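Local coordinates for exodeoxyribonuclease 10 (Escherichia coli, PDB 4FZX), which degrades single- and double-stranded DNA from the 3' end towards the 5' end as a magnesium-dependent exonuclease of the DnaQ (DEDDh) family, at residues C[18-23]-C[135-140]. Residues are numbered along the deposited sequence; the frame is centred on the assembly and turned at random.
Sequences EIASVD and RALYDC. With NA (sodium ion), chain G.
OE1 of E18 accepts two hydrogen bonds from the start of helix 136-154. One comes from the backbone N of A136, 3.0 Å from OE1 and nearly straight at 172°. The other comes from NE of R135, which lies 2.9 Å from OE1. The two donors reach OE1 from opposite faces of the carboxylate. The contact belongs to the RNase H-like fold of DEDDh exonucleases, in which the helix bearing a metal-binding aspartate packs on the central mixed sheet.

R135 is the N-cap residue and grips E18 side-on. Its NH2 lies 2.9 Å from E18 OE2 and completes a salt bridge. Both oxygens lie close to the guanidinium plane, but the carboxylate plane is turned 34° from it. The E18 chain is extended, with CG anti to the backbone N (chi1 -157°), and reaches from the strand to the helix start. The R135 chain bends at chi2 and chi3 and turns its guanidinium edge to E18. Water 1 joins E18 OE2 to the backbone N of L137. An alanine in place of E18 would probably leave the R135 guanidinium without its carboxylate mate and free to turn, and the A136 N-H without this acceptor.

Further along the strand the contact is apolar and close. A20 CB sits 3.5 Å from A136 CB and also meets L137 CB. V22 puts CG1 near L137 CD1 and CG2 against C140 CB.

D139, on the same helix, makes no contact with the strand segment; its OD2 binds a sodium ion at 2.2 Å, in a site completed by D6, E8, a water and a DNA phosphate. H133 ND1 and the backbone N of H134 hold its other oxygen, OD1. On the strand side, the sulfur of C140 rests over the backbone of A20, with SG 3.3 Å from A20 O.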
# COMPACT_ATOMS: atom_id res chain seq x y z
N GLU C 18 -17.08 -38.51 -9.87
CA GLU C 18 -16.08 -38.61 -10.93
C GLU C 18 -14.78 -37.91 -10.50
O GLU C 18 -14.79 -36.86 -9.88
CB GLU C 18 -16.60 -37.98 -12.23
CG GLU C 18 -15.91 -38.50 -13.50
CD GLU C 18 -16.53 -37.97 -14.80
OE1 GLU C 18 -17.17 -36.89 -14.78
OE2 GLU C 18 -16.33 -38.62 -15.86
N ILE C 19 -13.65 -38.47 -10.93
CA ILE C 19 -12.39 -37.77 -10.82
C ILE C 19 -11.59 -37.98 -12.10
O ILE C 19 -11.76 -39.00 -12.80
CB ILE C 19 -11.58 -38.31 -9.64
CG1 ILE C 19 -10.33 -37.45 -9.41
CG2 ILE C 19 -11.20 -39.79 -9.88
CD1 ILE C 19 -9.57 -37.78 -8.10
N ALA C 20 -10.71 -37.03 -12.39
CA ALA C 20 -9.90 -37.10 -13.60
C ALA C 20 -8.65 -36.25 -13.42
O ALA C 20 -8.60 -35.38 -12.54
CB ALA C 20 -10.70 -36.61 -14.79
N SER C 21 -7.65 -36.48 -14.28
CA SER C 21 -6.47 -35.62 -14.33
C SER C 21 -5.78 -35.62 -15.70
O SER C 21 -5.93 -36.55 -16.49
CB SER C 21 -5.45 -36.00 -13.23
OG SER C 21 -4.78 -37.21 -13.54
N VAL C 22 -5.03 -34.56 -15.97
CA VAL C 22 -4.04 -34.57 -17.03
C VAL C 22 -2.73 -34.03 -16.49
O VAL C 22 -2.70 -33.36 -15.44
CB VAL C 22 -4.49 -33.72 -18.22
CG1 VAL C 22 -5.63 -34.40 -18.97
CG2 VAL C 22 -4.91 -32.32 -17.74
N ASP C 23 -1.64 -34.30 -17.20
CA ASP C 23 -0.35 -33.75 -16.79
C ASP C 23 0.06 -32.69 -17.79
O ASP C 23 -0.18 -32.84 -19.00
CB ASP C 23 0.71 -34.86 -16.69
CG ASP C 23 0.38 -35.90 -15.62
OD1 ASP C 23 -0.45 -35.62 -14.73
OD2 ASP C 23 0.92 -37.03 -15.68
N ARG C 135 -17.97 -32.56 -16.96
CA ARG C 135 -17.43 -33.89 -16.78
C ARG C 135 -15.95 -33.77 -16.50
O ARG C 135 -15.27 -32.96 -17.12
CB ARG C 135 -17.71 -34.78 -17.99
CG ARG C 135 -19.22 -35.10 -18.21
CD ARG C 135 -19.81 -35.99 -17.09
NE ARG C 135 -19.09 -37.26 -16.97
CZ ARG C 135 -19.32 -38.34 -17.72
NH1 ARG C 135 -20.31 -38.35 -18.61
NH2 ARG C 135 -18.57 -39.42 -17.55
N ALA C 136 -15.47 -34.52 -15.52
CA ALA C 136 -14.17 -34.24 -14.93
C ALA C 136 -13.04 -34.11 -15.94
O ALA C 136 -12.29 -33.14 -15.89
CB ALA C 136 -13.83 -35.28 -13.86
N LEU C 137 -12.91 -35.08 -16.86
CA LEU C 137 -11.80 -35.06 -17.82
C LEU C 137 -11.90 -33.87 -18.76
O LEU C 137 -10.89 -33.26 -19.12
CB LEU C 137 -11.71 -36.36 -18.63
CG LEU C 137 -10.43 -36.50 -19.45
CD1 LEU C 137 -9.18 -36.52 -18.54
CD2 LEU C 137 -10.43 -37.72 -20.37
N TYR C 138 -13.12 -33.51 -19.12
CA TYR C 138 -13.35 -32.34 -19.96
C TYR C 138 -12.83 -31.08 -19.28
O TYR C 138 -12.03 -30.33 -19.86
CB TYR C 138 -14.83 -32.23 -20.28
CG TYR C 138 -15.16 -31.19 -21.32
CD1 TYR C 138 -15.11 -29.84 -21.02
CD2 TYR C 138 -15.54 -31.57 -22.61
CE1 TYR C 138 -15.43 -28.89 -21.97
CE2 TYR C 138 -15.86 -30.62 -23.57
CZ TYR C 138 -15.81 -29.28 -23.24
OH TYR C 138 -16.09 -28.33 -24.19
N ASP C 139 -13.21 -30.89 -18.01
CA ASP C 139 -12.80 -29.70 -17.28
C ASP C 139 -11.29 -29.68 -16.98
O ASP C 139 -10.70 -28.60 -16.83
CB ASP C 139 -13.57 -29.57 -15.98
CG ASP C 139 -15.03 -29.13 -16.19
OD1 ASP C 139 -15.49 -29.08 -17.35
OD2 ASP C 139 -15.72 -28.89 -15.17
N CYS C 140 -10.68 -30.86 -16.89
CA CYS C 140 -9.22 -30.96 -16.74
C CYS C 140 -8.51 -30.33 -17.92
O CYS C 140 -7.50 -29.67 -17.76
CB CYS C 140 -8.77 -32.42 -16.58
SG CYS C 140 -8.98 -33.08 -14.91
NA NA G . -15.71 -29.51 -13.04
O HOH W 1 -14.71 -37.48 -17.33
O HOH W 2 -18.24 -28.94 -12.95